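Local coordinates for protein aminopeptidase N (Francisella tularensis subsp. tularensis, PDB 5DLL) that is a zinc-dependent aminopeptidase of the M1 family that releases N-terminal residues and probably helps to degrade intracellular peptides, at residues P615-I620 with L634-V639; Q642-L647 with L681-N686; S688-G693 with K719-Q724; Q698-N703 with M707-T712; T712-L717 with D727-E732. One frame throughout, in Å; residues are numbered along the deposited sequence.

Contact 1: P615-I620 with L634-V639; sequences PIESTI and LSRKNV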
# COMPACT_ATOMS: atom_id res chain seq x y z
N PRO A 615 -22.13 4.29 -4.15
CA PRO A 615 -20.82 4.79 -4.60
C PRO A 615 -20.69 6.30 -4.45
O PRO A 615 -21.60 7.04 -4.85
CB PRO A 615 -20.77 4.40 -6.08
CG PRO A 615 -21.72 3.27 -6.23
CD PRO A 615 -22.74 3.38 -5.14
N ILE A 616 -19.59 6.75 -3.87
CA ILE A 616 -19.32 8.18 -3.74
C ILE A 616 -19.19 8.85 -5.12
O ILE A 616 -18.93 8.19 -6.13
CB ILE A 616 -18.09 8.50 -2.86
CG1 ILE A 616 -16.84 7.75 -3.35
CG2 ILE A 616 -18.39 8.14 -1.41
CD1 ILE A 616 -15.55 8.31 -2.79
N GLU A 617 -19.34 10.17 -5.13
CA GLU A 617 -19.51 10.93 -6.36
C GLU A 617 -18.28 10.86 -7.27
O GLU A 617 -18.42 10.79 -8.50
CB GLU A 617 -19.86 12.39 -6.04
CG GLU A 617 -21.13 12.55 -5.20
CD GLU A 617 -20.85 12.68 -3.70
OE1 GLU A 617 -20.99 11.68 -2.97
OE2 GLU A 617 -20.47 13.78 -3.27
N SER A 618 -17.10 10.87 -6.67
CA SER A 618 -15.84 10.78 -7.41
C SER A 618 -15.70 9.44 -8.15
O SER A 618 -15.09 9.38 -9.22
CB SER A 618 -14.65 11.00 -6.48
OG SER A 618 -14.76 10.24 -5.29
N THR A 619 -16.26 8.38 -7.58
CA THR A 619 -16.25 7.06 -8.21
C THR A 619 -17.19 7.04 -9.41
O THR A 619 -16.81 6.56 -10.49
CB THR A 619 -16.67 5.96 -7.23
OG1 THR A 619 -15.82 6.00 -6.07
CG2 THR A 619 -16.58 4.58 -7.88
N ILE A 620 -18.39 7.57 -9.24
CA ILE A 620 -19.36 7.65 -10.34
C ILE A 620 -18.79 8.49 -11.49
O ILE A 620 -18.97 8.16 -12.67
CB ILE A 620 -20.70 8.24 -9.87
CG1 ILE A 620 -21.38 7.29 -8.88
CG2 ILE A 620 -21.63 8.51 -11.05
CD1 ILE A 620 -22.45 7.95 -8.03
N LEU A 634 -26.71 15.80 -7.44
CA LEU A 634 -28.16 15.91 -7.26
C LEU A 634 -28.85 14.56 -7.42
O LEU A 634 -29.80 14.24 -6.70
CB LEU A 634 -28.75 16.93 -8.25
CG LEU A 634 -28.26 18.38 -8.10
CD1 LEU A 634 -28.68 19.23 -9.29
CD2 LEU A 634 -28.75 18.99 -6.79
N SER A 635 -28.37 13.76 -8.37
CA SER A 635 -28.93 12.44 -8.64
C SER A 635 -28.62 11.46 -7.51
O SER A 635 -29.46 10.63 -7.17
CB SER A 635 -28.38 11.91 -9.96
OG SER A 635 -28.93 10.64 -10.26
N ARG A 636 -27.42 11.54 -6.94
CA ARG A 636 -27.02 10.69 -5.81
C ARG A 636 -27.73 11.08 -4.53
O ARG A 636 -28.11 10.23 -3.73
CB ARG A 636 -25.50 10.73 -5.59
CG ARG A 636 -25.00 9.72 -4.57
CD ARG A 636 -23.50 9.81 -4.36
NE ARG A 636 -23.01 8.81 -3.41
CZ ARG A 636 -23.07 8.91 -2.08
NH1 ARG A 636 -23.63 9.97 -1.50
NH2 ARG A 636 -22.57 7.94 -1.32
N LYS A 637 -27.90 12.38 -4.32
CA LYS A 637 -28.64 12.87 -3.16
C LYS A 637 -30.08 12.36 -3.23
O LYS A 637 -30.66 12.00 -2.21
CB LYS A 637 -28.61 14.40 -3.13
CG LYS A 637 -29.08 15.02 -1.82
CD LYS A 637 -28.81 16.52 -1.82
CE LYS A 637 -29.49 17.22 -0.65
NZ LYS A 637 -29.05 16.67 0.67
N ASN A 638 -30.62 12.29 -4.44
CA ASN A 638 -31.99 11.84 -4.67
C ASN A 638 -32.21 10.38 -4.30
O ASN A 638 -33.14 10.07 -3.55
CB ASN A 638 -32.40 12.05 -6.13
CG ASN A 638 -33.87 11.78 -6.37
OD1 ASN A 638 -34.72 12.16 -5.58
ND2 ASN A 638 -34.17 11.11 -7.48
N VAL A 639 -31.37 9.48 -4.80
CA VAL A 639 -31.52 8.06 -4.50
C VAL A 639 -31.20 7.73 -3.05
O VAL A 639 -31.87 6.90 -2.43
CB VAL A 639 -30.70 7.14 -5.44
CG1 VAL A 639 -31.01 7.45 -6.90
CG2 VAL A 639 -29.21 7.24 -5.16
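Arg636 lays its long side chain across Glu617, so that Glu617 OE1 sits over one face of the guanidinium. The contact belongs to the all-helical, ARM-repeat-like C-terminal domain. It joins the start of helix 617-621 to the middle of helix 629-646. CG of Arg636 is anti to the backbone N (chi1 -172°), and the chain runs straight on to NE. That carries the guanidinium right across to the backbone just ahead of the shorter helix. There Arg636 NE gives a hydrogen bond of 2.7 Å to Pro615 O. The oxygen lies at the edge of the guanidinium, close to its plane, while the donor stands above the carbonyl plane. The neighbouring Ile614 O takes a second bond, from NH2, so two successive carbonyls grip the group. Glu617 bends at chi2 and crosses the arginine at about a right angle. Glu617 OE1 is 3.5 Å from Arg636 NH1. This is a salt bridge of charges alone, since no N-H points at the oxygen. The aliphatic part is used too. Ile620 CD1 comes to 4.2 Å from Arg636 CD, and Glu617 CG lies 3.7 Å from the same CD.

Contact 2: Q642-L647 with L681-N686; sequences QLADKL and LSYLMN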
# COMPACT_ATOMS: atom_id res chain seq x y z
N GLN A 642 -34.16 8.66 -1.01
CA GLN A 642 -35.25 7.70 -1.17
C GLN A 642 -35.06 6.47 -0.29
O GLN A 642 -35.95 6.11 0.48
CB GLN A 642 -35.42 7.30 -2.64
CG GLN A 642 -36.09 8.37 -3.49
CD GLN A 642 -36.48 7.89 -4.88
OE1 GLN A 642 -36.82 6.73 -5.07
NE2 GLN A 642 -36.43 8.80 -5.85
N LEU A 643 -33.90 5.84 -0.39
CA LEU A 643 -33.57 4.67 0.44
C LEU A 643 -33.70 4.97 1.92
O LEU A 643 -34.22 4.16 2.69
CB LEU A 643 -32.15 4.20 0.16
CG LEU A 643 -31.86 3.63 -1.23
CD1 LEU A 643 -30.37 3.63 -1.50
CD2 LEU A 643 -32.43 2.22 -1.36
N ALA A 644 -33.22 6.15 2.32
CA ALA A 644 -33.32 6.62 3.70
C ALA A 644 -34.76 6.64 4.21
O ALA A 644 -35.02 6.24 5.34
CB ALA A 644 -32.71 8.01 3.81
N ASP A 645 -35.67 7.12 3.36
CA ASP A 645 -37.08 7.32 3.73
C ASP A 645 -37.94 6.07 3.60
O ASP A 645 -38.72 5.75 4.50
CB ASP A 645 -37.70 8.44 2.87
CG ASP A 645 -37.31 9.84 3.35
OD1 ASP A 645 -36.97 10.01 4.54
OD2 ASP A 645 -37.37 10.77 2.52
N LYS A 646 -37.81 5.36 2.48
CA LYS A 646 -38.60 4.15 2.26
C LYS A 646 -38.21 3.04 3.24
O LYS A 646 -39.09 2.43 3.85
CB LYS A 646 -38.44 3.65 0.82
CG LYS A 646 -38.89 4.65 -0.23
CD LYS A 646 -39.35 3.96 -1.51
CE LYS A 646 -39.27 4.89 -2.71
NZ LYS A 646 -39.89 6.22 -2.46
N LEU A 647 -36.91 2.81 3.41
CA LEU A 647 -36.43 1.79 4.35
C LEU A 647 -36.07 2.38 5.71
O LEU A 647 -35.19 1.85 6.40
CB LEU A 647 -35.21 1.06 3.76
CG LEU A 647 -35.31 0.60 2.30
CD1 LEU A 647 -34.01 -0.08 1.88
CD2 LEU A 647 -36.49 -0.33 2.10
N LEU A 681 -26.76 4.55 10.39
CA LEU A 681 -26.87 5.90 10.94
C LEU A 681 -26.73 7.02 9.90
O LEU A 681 -27.29 8.10 10.08
CB LEU A 681 -25.85 6.10 12.07
CG LEU A 681 -25.91 7.44 12.83
CD1 LEU A 681 -27.29 7.68 13.43
CD2 LEU A 681 -24.84 7.48 13.91
N SER A 682 -25.99 6.76 8.82
CA SER A 682 -25.84 7.75 7.74
C SER A 682 -27.13 7.88 6.95
O SER A 682 -27.50 8.98 6.54
CB SER A 682 -24.66 7.41 6.81
OG SER A 682 -25.03 6.55 5.74
N TYR A 683 -27.82 6.75 6.74
CA TYR A 683 -29.11 6.77 6.06
C TYR A 683 -30.21 7.42 6.90
O TYR A 683 -31.16 7.98 6.36
CB TYR A 683 -29.53 5.37 5.64
CG TYR A 683 -28.90 4.91 4.35
CD1 TYR A 683 -29.43 5.30 3.12
CD2 TYR A 683 -27.78 4.09 4.35
CE1 TYR A 683 -28.86 4.88 1.93
CE2 TYR A 683 -27.21 3.66 3.17
CZ TYR A 683 -27.75 4.06 1.96
OH TYR A 683 -27.17 3.64 0.79
N LEU A 684 -30.09 7.35 8.23
CA LEU A 684 -31.03 8.03 9.12
C LEU A 684 -30.88 9.56 9.06
O LEU A 684 -31.84 10.30 9.31
CB LEU A 684 -30.86 7.52 10.56
CG LEU A 684 -31.20 6.04 10.80
CD1 LEU A 684 -30.83 5.63 12.22
CD2 LEU A 684 -32.66 5.73 10.51
N MET A 685 -29.68 10.03 8.72
CA MET A 685 -29.40 11.47 8.57
C MET A 685 -29.73 11.98 7.17
O MET A 685 -30.14 13.13 7.01
CB MET A 685 -27.94 11.76 8.88
CG MET A 685 -27.58 11.56 10.34
SD MET A 685 -28.37 12.76 11.43
CE MET A 685 -27.32 12.58 12.87
N ASN A 686 -29.56 11.14 6.16
CA ASN A 686 -29.98 11.48 4.80
C ASN A 686 -31.50 11.35 4.59
O ASN A 686 -31.99 11.51 3.47
CB ASN A 686 -29.23 10.62 3.79
CG ASN A 686 -27.75 10.92 3.77
OD1 ASN A 686 -26.93 10.07 4.13
ND2 ASN A 686 -27.40 12.13 3.36
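Tyr683 points its CB toward helix 629-646, with Ala644 as the residue of closest approach. The CA atoms of Tyr683 and Ala644 are 4.8 Å apart. This is a close helix-to-helix contact in the ARM-repeat-like C-terminal domain, where the end of helix 629-646 meets the end of helix 668-685. Ala644 has a small side chain, and that lets the backbones come so near. Beyond CB, CG of Tyr683 is anti to its own carbonyl carbon (chi1 -82°). This places the ring alongside Leu643, and the two side chains point the same way. Tyr683 CD1 is the first ring atom to meet the opposite helix, 4.0 Å from Ala644 N and 4.3 Å from Ala644 CB. One atom further out, Tyr683 CE1 packs on Leu643 CB at 3.8 Å and on Leu643 CD1 at 4.0 Å. At the tip, OH passes Leu643 CD1 and ends in a hydrogen bond to Leu612 O. The phenol thus keeps an apolar flank and a satisfied polar end inside the domain. Trp651 stacks on the ring, and Phe594 of helix 588-598 also touches it. The Ala644 methyl also packs against the backbone at the end of helix 668-685. There Asn686 O is 3.6 Å from Ala644 CB.

Contact 3: S688-G693 with K719-Q724; sequences SDQKVG and KSNDKQ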
# COMPACT_ATOMS: atom_id res chain seq x y z
N SER A 688 -35.49 12.66 5.13
CA SER A 688 -36.17 13.96 5.10
C SER A 688 -36.42 14.53 6.50
O SER A 688 -36.45 15.74 6.67
CB SER A 688 -37.49 13.87 4.34
OG SER A 688 -37.27 13.58 2.97
N ASP A 689 -36.60 13.65 7.49
CA ASP A 689 -36.63 14.07 8.89
C ASP A 689 -35.41 13.49 9.64
O ASP A 689 -35.26 12.28 9.76
CB ASP A 689 -37.93 13.62 9.57
CG ASP A 689 -38.20 14.37 10.88
OD1 ASP A 689 -37.32 15.13 11.35
OD2 ASP A 689 -39.30 14.20 11.44
N GLN A 690 -34.55 14.38 10.13
CA GLN A 690 -33.35 13.98 10.85
C GLN A 690 -33.59 13.81 12.35
O GLN A 690 -32.69 13.41 13.09
CB GLN A 690 -32.24 15.00 10.63
CG GLN A 690 -31.80 15.12 9.18
CD GLN A 690 -30.65 16.09 9.00
OE1 GLN A 690 -30.59 17.13 9.66
NE2 GLN A 690 -29.73 15.74 8.11
N LYS A 691 -34.81 14.13 12.80
CA LYS A 691 -35.22 13.93 14.19
C LYS A 691 -34.67 12.62 14.77
O LYS A 691 -33.91 12.64 15.74
CB LYS A 691 -36.76 13.97 14.28
CG LYS A 691 -37.40 13.34 15.51
CD LYS A 691 -37.02 14.03 16.81
CE LYS A 691 -37.76 13.39 17.98
NZ LYS A 691 -37.50 14.08 19.27
N VAL A 692 -35.03 11.49 14.16
CA VAL A 692 -34.67 10.17 14.71
C VAL A 692 -33.16 9.88 14.66
O VAL A 692 -32.59 9.40 15.64
CB VAL A 692 -35.47 9.03 14.04
CG1 VAL A 692 -35.07 8.82 12.58
CG2 VAL A 692 -35.31 7.73 14.82
N GLY A 693 -32.52 10.17 13.53
CA GLY A 693 -31.09 9.91 13.36
C GLY A 693 -30.23 10.77 14.27
O GLY A 693 -29.28 10.28 14.88
N LYS A 719 -23.73 16.05 9.52
CA LYS A 719 -24.74 16.04 8.45
C LYS A 719 -26.04 16.73 8.87
O LYS A 719 -26.92 16.95 8.05
CB LYS A 719 -25.04 14.61 7.99
CG LYS A 719 -23.88 13.91 7.30
CD LYS A 719 -24.33 12.63 6.61
CE LYS A 719 -23.21 12.00 5.80
NZ LYS A 719 -23.71 10.94 4.89
N SER A 720 -26.14 17.06 10.16
CA SER A 720 -27.29 17.79 10.71
C SER A 720 -27.48 19.11 9.99
O SER A 720 -26.50 19.81 9.71
CB SER A 720 -27.07 18.05 12.20
OG SER A 720 -28.15 18.78 12.76
N ASN A 721 -28.73 19.44 9.69
CA ASN A 721 -29.06 20.71 9.03
C ASN A 721 -29.23 21.87 10.00
O ASN A 721 -29.40 23.01 9.58
CB ASN A 721 -30.32 20.55 8.17
CG ASN A 721 -30.15 19.52 7.07
OD1 ASN A 721 -29.07 19.36 6.51
ND2 ASN A 721 -31.23 18.81 6.77
N ASP A 722 -29.20 21.57 11.30
CA ASP A 722 -29.24 22.61 12.33
C ASP A 722 -27.82 23.10 12.60
O ASP A 722 -26.91 22.30 12.82
CB ASP A 722 -29.87 22.07 13.61
CG ASP A 722 -30.29 23.18 14.57
OD1 ASP A 722 -30.65 24.28 14.10
OD2 ASP A 722 -30.27 22.93 15.80
N LYS A 723 -27.64 24.41 12.57
CA LYS A 723 -26.34 25.04 12.77
C LYS A 723 -25.80 24.80 14.19
O LYS A 723 -24.61 24.54 14.37
CB LYS A 723 -26.45 26.54 12.50
CG LYS A 723 -25.14 27.31 12.48
CD LYS A 723 -25.36 28.73 12.00
CE LYS A 723 -24.14 29.61 12.23
NZ LYS A 723 -22.92 29.07 11.58
N GLN A 724 -26.69 24.89 15.18
CA GLN A 724 -26.35 24.66 16.59
C GLN A 724 -25.82 23.25 16.85
O GLN A 724 -24.90 23.07 17.64
CB GLN A 724 -27.59 24.90 17.47
CG GLN A 724 -27.95 26.36 17.68
CD GLN A 724 -27.24 27.00 18.86
OE1 GLN A 724 -26.18 26.53 19.30
NE2 GLN A 724 -27.82 28.07 19.39
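Two turns that lead into helices meet here, in the ARM-repeat-like C-terminal domain. One comes just before helix 691-703. The other links helix 707-717 to helix 723-736. The side-chain amide of Gln690 carries the contact. Its CG is anti to the carbonyl carbon (chi1 -62°) and the chain is extended beyond it, so the amide reaches the backbone of 719-721. Both ends of the amide are used. Gln690 OE1 accepts from Asn721 N at 3.0 Å, in the carbonyl plane and on a lone pair. Gln690 NE2 donates to Lys719 O at 3.1 Å, from above the plane of that carbonyl. NE2 also donates to Met685 O, near the end of helix 668-685. One amide thus ties its own turn to the 719-721 turn and to the end of helix 668-685, and its three bonds should fix its rotation. The side chain of Asn721 crosses that of Gln690 at about a right angle. Even so, the two amide planes are only 19° apart, and Gln690 CD is 3.6 Å from Asn721 ND2. Across the contact, Ser720 OG takes a weak bond, 3.3 Å, from Asp722 N. Next to Gln690, Asp689 OD1 accepts from Lys691 N at 3.1 Å, and the N-H comes from above the carboxylate plane. This is an Asx turn that caps the start of helix 691-703, in one of the inter-helix turns of this ARM-repeat-like alpha-solenoid domain.

Contact 4: Q698-N703 with M707-T712; sequences QQLFDN and MTDQQT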
# COMPACT_ATOMS: atom_id res chain seq x y z
N GLN A 698 -26.42 11.69 18.53
CA GLN A 698 -26.08 12.51 19.70
C GLN A 698 -25.77 11.65 20.93
O GLN A 698 -24.87 11.97 21.70
CB GLN A 698 -27.21 13.50 19.99
CG GLN A 698 -26.93 14.47 21.13
CD GLN A 698 -25.74 15.36 20.86
OE1 GLN A 698 -25.70 16.08 19.86
NE2 GLN A 698 -24.75 15.33 21.75
N GLN A 699 -26.53 10.56 21.11
CA GLN A 699 -26.29 9.66 22.24
C GLN A 699 -25.01 8.86 22.03
O GLN A 699 -24.19 8.76 22.94
CB GLN A 699 -27.48 8.71 22.45
CG GLN A 699 -28.74 9.39 22.98
CD GLN A 699 -28.53 10.07 24.32
OE1 GLN A 699 -28.16 9.44 25.31
NE2 GLN A 699 -28.77 11.38 24.36
N LEU A 700 -24.84 8.31 20.83
CA LEU A 700 -23.64 7.55 20.49
C LEU A 700 -22.39 8.39 20.72
O LEU A 700 -21.39 7.91 21.24
CB LEU A 700 -23.69 7.10 19.02
CG LEU A 700 -22.56 6.21 18.50
CD1 LEU A 700 -22.30 5.03 19.42
CD2 LEU A 700 -22.88 5.72 17.09
N PHE A 701 -22.48 9.66 20.32
CA PHE A 701 -21.44 10.64 20.56
C PHE A 701 -21.08 10.72 22.04
O PHE A 701 -19.91 10.67 22.40
CB PHE A 701 -21.90 12.02 20.05
CG PHE A 701 -20.81 13.05 20.02
CD1 PHE A 701 -19.75 12.92 19.13
CD2 PHE A 701 -20.85 14.15 20.86
CE1 PHE A 701 -18.75 13.87 19.09
CE2 PHE A 701 -19.85 15.11 20.82
CZ PHE A 701 -18.79 14.97 19.94
N ASP A 702 -22.09 10.84 22.90
CA ASP A 702 -21.86 11.00 24.34
C ASP A 702 -21.45 9.70 25.03
O ASP A 702 -20.72 9.73 26.02
CB ASP A 702 -23.12 11.54 25.03
CG ASP A 702 -23.56 12.88 24.47
OD1 ASP A 702 -22.69 13.75 24.23
OD2 ASP A 702 -24.78 13.07 24.29
N ASN A 703 -21.91 8.56 24.51
CA ASN A 703 -21.75 7.27 25.19
C ASN A 703 -20.62 6.39 24.67
O ASN A 703 -20.20 5.46 25.37
CB ASN A 703 -23.06 6.48 25.11
CG ASN A 703 -24.24 7.24 25.70
OD1 ASN A 703 -24.08 8.03 26.63
ND2 ASN A 703 -25.43 7.01 25.16
N MET A 707 -12.87 5.25 19.77
CA MET A 707 -12.81 6.29 18.74
C MET A 707 -13.66 5.96 17.51
O MET A 707 -14.24 6.87 16.91
CB MET A 707 -11.37 6.56 18.30
CG MET A 707 -11.21 7.82 17.45
SD MET A 707 -11.80 9.34 18.23
CE MET A 707 -10.75 9.44 19.68
N THR A 708 -13.74 4.69 17.13
CA THR A 708 -14.51 4.29 15.95
C THR A 708 -15.95 4.79 16.01
O THR A 708 -16.46 5.35 15.05
CB THR A 708 -14.51 2.77 15.75
OG1 THR A 708 -13.24 2.22 16.13
CG2 THR A 708 -14.81 2.42 14.30
N ASP A 709 -16.59 4.59 17.16
CA ASP A 709 -17.97 5.04 17.38
C ASP A 709 -18.07 6.56 17.53
O ASP A 709 -19.04 7.17 17.08
CB ASP A 709 -18.57 4.38 18.64
CG ASP A 709 -19.01 2.94 18.40
OD1 ASP A 709 -19.11 2.51 17.23
OD2 ASP A 709 -19.28 2.24 19.40
N GLN A 710 -17.08 7.17 18.18
CA GLN A 710 -17.08 8.62 18.34
C GLN A 710 -16.81 9.34 17.02
O GLN A 710 -17.38 10.39 16.75
CB GLN A 710 -16.06 9.04 19.40
CG GLN A 710 -16.25 10.46 19.90
CD GLN A 710 -15.61 10.71 21.26
OE1 GLN A 710 -15.04 9.80 21.87
NE2 GLN A 710 -15.72 11.94 21.74
N GLN A 711 -15.95 8.76 16.19
CA GLN A 711 -15.72 9.23 14.83
C GLN A 711 -17.02 9.15 14.02
O GLN A 711 -17.38 10.10 13.31
CB GLN A 711 -14.58 8.43 14.16
CG GLN A 711 -14.50 8.52 12.63
CD GLN A 711 -15.37 7.49 11.92
OE1 GLN A 711 -15.39 6.31 12.27
NE2 GLN A 711 -16.10 7.94 10.90
N THR A 712 -17.71 8.02 14.12
CA THR A 712 -18.97 7.82 13.41
C THR A 712 -20.04 8.79 13.91
O THR A 712 -20.73 9.42 13.12
CB THR A 712 -19.49 6.38 13.57
OG1 THR A 712 -18.45 5.46 13.21
CG2 THR A 712 -20.71 6.13 12.70
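Asp709 is the first residue of 707-712 to meet the preceding helix. This is a helical hairpin in the ARM-repeat-like C-terminal domain: helix 691-703 turns back through three residues into helix 707-717. Asp709 CB packs against Leu700 CD1 at 3.9 Å, and the two side chains cross at about a right angle. Leu700 CG is placed anti to the backbone N (chi1 -176°), which brings its branch up to Asp709. Leu700 CG then lies 3.9 Å from Asp709 O. The carboxylate reaches past this apolar patch, and OD1 makes a salt bridge with Lys677 of helix 668-685. Gln710 comes next. Gln710 CG lies 4.3 Å from Phe701 CE1. Gln710 O lies at the ring edge, near its plane, 4.2 Å from Phe701 CD1. Arg736 makes a cation-pi contact with Phe701, so the ring also ties the hairpin to helix 723-736. Thr712 closes the segment and turns its hydroxyl back on its own helix. Thr708 O is met there from opposite faces of its plane, by Thr712 OG1 at 2.7 Å and by Thr712 N at 3.1 Å.

Contact 5: T712-L717 with D727-E732; sequences TAFTEL and DNAINE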
# COMPACT_ATOMS: atom_id res chain seq x y z
N THR A 712 -17.71 8.02 14.12
CA THR A 712 -18.97 7.82 13.41
C THR A 712 -20.04 8.79 13.91
O THR A 712 -20.73 9.42 13.12
CB THR A 712 -19.49 6.38 13.57
OG1 THR A 712 -18.45 5.46 13.21
CG2 THR A 712 -20.71 6.13 12.70
N ALA A 713 -20.15 8.92 15.23
CA ALA A 713 -21.12 9.83 15.83
C ALA A 713 -20.88 11.27 15.39
O ALA A 713 -21.81 11.97 14.99
CB ALA A 713 -21.06 9.73 17.35
N PHE A 714 -19.62 11.71 15.45
CA PHE A 714 -19.24 13.06 15.03
C PHE A 714 -19.55 13.29 13.55
O PHE A 714 -20.21 14.27 13.21
CB PHE A 714 -17.74 13.30 15.31
CG PHE A 714 -17.26 14.71 15.02
CD1 PHE A 714 -18.04 15.82 15.33
CD2 PHE A 714 -16.01 14.92 14.47
CE1 PHE A 714 -17.58 17.11 15.07
CE2 PHE A 714 -15.55 16.20 14.20
CZ PHE A 714 -16.33 17.30 14.51
N THR A 715 -19.09 12.38 12.69
CA THR A 715 -19.31 12.49 11.25
C THR A 715 -20.79 12.69 10.90
O THR A 715 -21.13 13.51 10.05
CB THR A 715 -18.80 11.24 10.50
OG1 THR A 715 -17.43 10.98 10.86
CG2 THR A 715 -18.91 11.41 8.98
N GLU A 716 -21.67 11.93 11.55
CA GLU A 716 -23.10 11.97 11.25
C GLU A 716 -23.77 13.18 11.88
O GLU A 716 -24.74 13.72 11.34
CB GLU A 716 -23.79 10.68 11.70
CG GLU A 716 -23.16 9.40 11.17
CD GLU A 716 -23.22 9.25 9.66
OE1 GLU A 716 -23.93 10.04 9.00
OE2 GLU A 716 -22.56 8.32 9.14
N LEU A 717 -23.25 13.62 13.03
CA LEU A 717 -23.72 14.85 13.67
C LEU A 717 -23.42 16.08 12.81
O LEU A 717 -24.10 17.10 12.92
CB LEU A 717 -23.07 14.99 15.06
CG LEU A 717 -23.94 15.28 16.30
CD1 LEU A 717 -25.27 14.53 16.27
CD2 LEU A 717 -23.16 14.92 17.56
N ASP A 727 -22.17 22.98 15.25
CA ASP A 727 -21.24 23.81 16.02
C ASP A 727 -20.84 23.19 17.35
O ASP A 727 -19.66 23.18 17.70
CB ASP A 727 -21.85 25.20 16.29
CG ASP A 727 -21.68 26.16 15.12
OD1 ASP A 727 -21.17 25.74 14.05
OD2 ASP A 727 -22.04 27.35 15.28
N ASN A 728 -21.83 22.69 18.09
CA ASN A 728 -21.57 22.14 19.42
C ASN A 728 -20.73 20.88 19.38
O ASN A 728 -19.85 20.70 20.22
CB ASN A 728 -22.89 21.87 20.15
CG ASN A 728 -23.64 23.14 20.49
OD1 ASN A 728 -23.24 24.24 20.10
ND2 ASN A 728 -24.74 23.00 21.21
N ALA A 729 -20.99 20.01 18.40
CA ALA A 729 -20.19 18.80 18.22
C ALA A 729 -18.74 19.12 17.85
O ALA A 729 -17.82 18.44 18.28
CB ALA A 729 -20.82 17.91 17.15
N ILE A 730 -18.55 20.17 17.05
CA ILE A 730 -17.22 20.65 16.71
C ILE A 730 -16.48 21.06 17.98
O ILE A 730 -15.35 20.63 18.21
CB ILE A 730 -17.28 21.84 15.71
CG1 ILE A 730 -17.74 21.35 14.33
CG2 ILE A 730 -15.92 22.51 15.57
CD1 ILE A 730 -18.14 22.45 13.38
N ASN A 731 -17.14 21.86 18.81
CA ASN A 731 -16.57 22.34 20.07
C ASN A 731 -16.38 21.22 21.09
O ASN A 731 -15.30 21.07 21.66
CB ASN A 731 -17.45 23.42 20.70
CG ASN A 731 -17.61 24.64 19.80
OD1 ASN A 731 -16.83 24.85 18.87
ND2 ASN A 731 -18.62 25.45 20.09
N GLU A 732 -17.45 20.45 21.31
CA GLU A 732 -17.44 19.31 22.23
C GLU A 732 -16.32 18.33 21.88
O GLU A 732 -15.61 17.86 22.77
CB GLU A 732 -18.80 18.59 22.25
CG GLU A 732 -19.90 19.32 23.04
CD GLU A 732 -21.30 18.75 22.81
OE1 GLU A 732 -22.28 19.50 23.01
OE2 GLU A 732 -21.44 17.57 22.43
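Phe714 and Leu717 on helix 707-717 form a notch, and the small methyl of Ala729 on helix 723-736 is the bump that fills it. The two helices run roughly antiparallel, with 149° between their directions. The axes of the short segments come within 9.8 Å. The backbones are closest at Phe714 and Ala729, whose CA atoms are 6.6 Å apart. Ala729 CB is 3.9 Å from Phe714 CD1 and 3.8 Å from Leu717 CD2. It lies at the edge of the phenylalanine ring, in its plane, so the ring meets the alanine rim-first. The ring is carried outward because CG of Phe714 is anti to the backbone N (chi1 -175°). Its far atoms then slide past the alanine along the helix backbone. Phe714 CE1 is 3.5 Å from Ala729 O, and Phe714 CZ comes to 4.3 Å from Ile730 CG1. Ile730 has its CB pointing away, so it meets Phe714 mostly with its backbone and the base of its side chain. The surroundings add to the packing. Phe733, further along helix 723-736, stacks with Phe714, and Ser750 of helix 741-752 also touches Phe714. Leu717 leans on Ala697 and Gln698 of helix 691-703. With its methyl set in a notch between an aromatic ring and a leucine, the contact packs two consecutive, roughly antiparallel helices against each other, as in an ARM-repeat-like alpha-solenoid.

How the contacts relate
All five contacts lie in the helical C-terminal domain, away from the annotated zinc and sodium sites. Contacts 2, 4 and 5 are buried and rest mainly on apolar packing between helices. Contacts 1 and 3 are only partly buried and are polar: an arginine or a glutamine side chain bonds to backbone in the turns next to helices. Contacts 1 and 2 share helix 629-646, contacts 3 and 4 share helix 691-703, and contacts 4 and 5 share helix 707-717 and Thr712. Contact 2 meets contact 3 through Asp645 with Ser688, and contact 5 where Met685 packs on Glu716. Contacts 4 and 5 also touch where Phe701 meets Ala713 and Glu732.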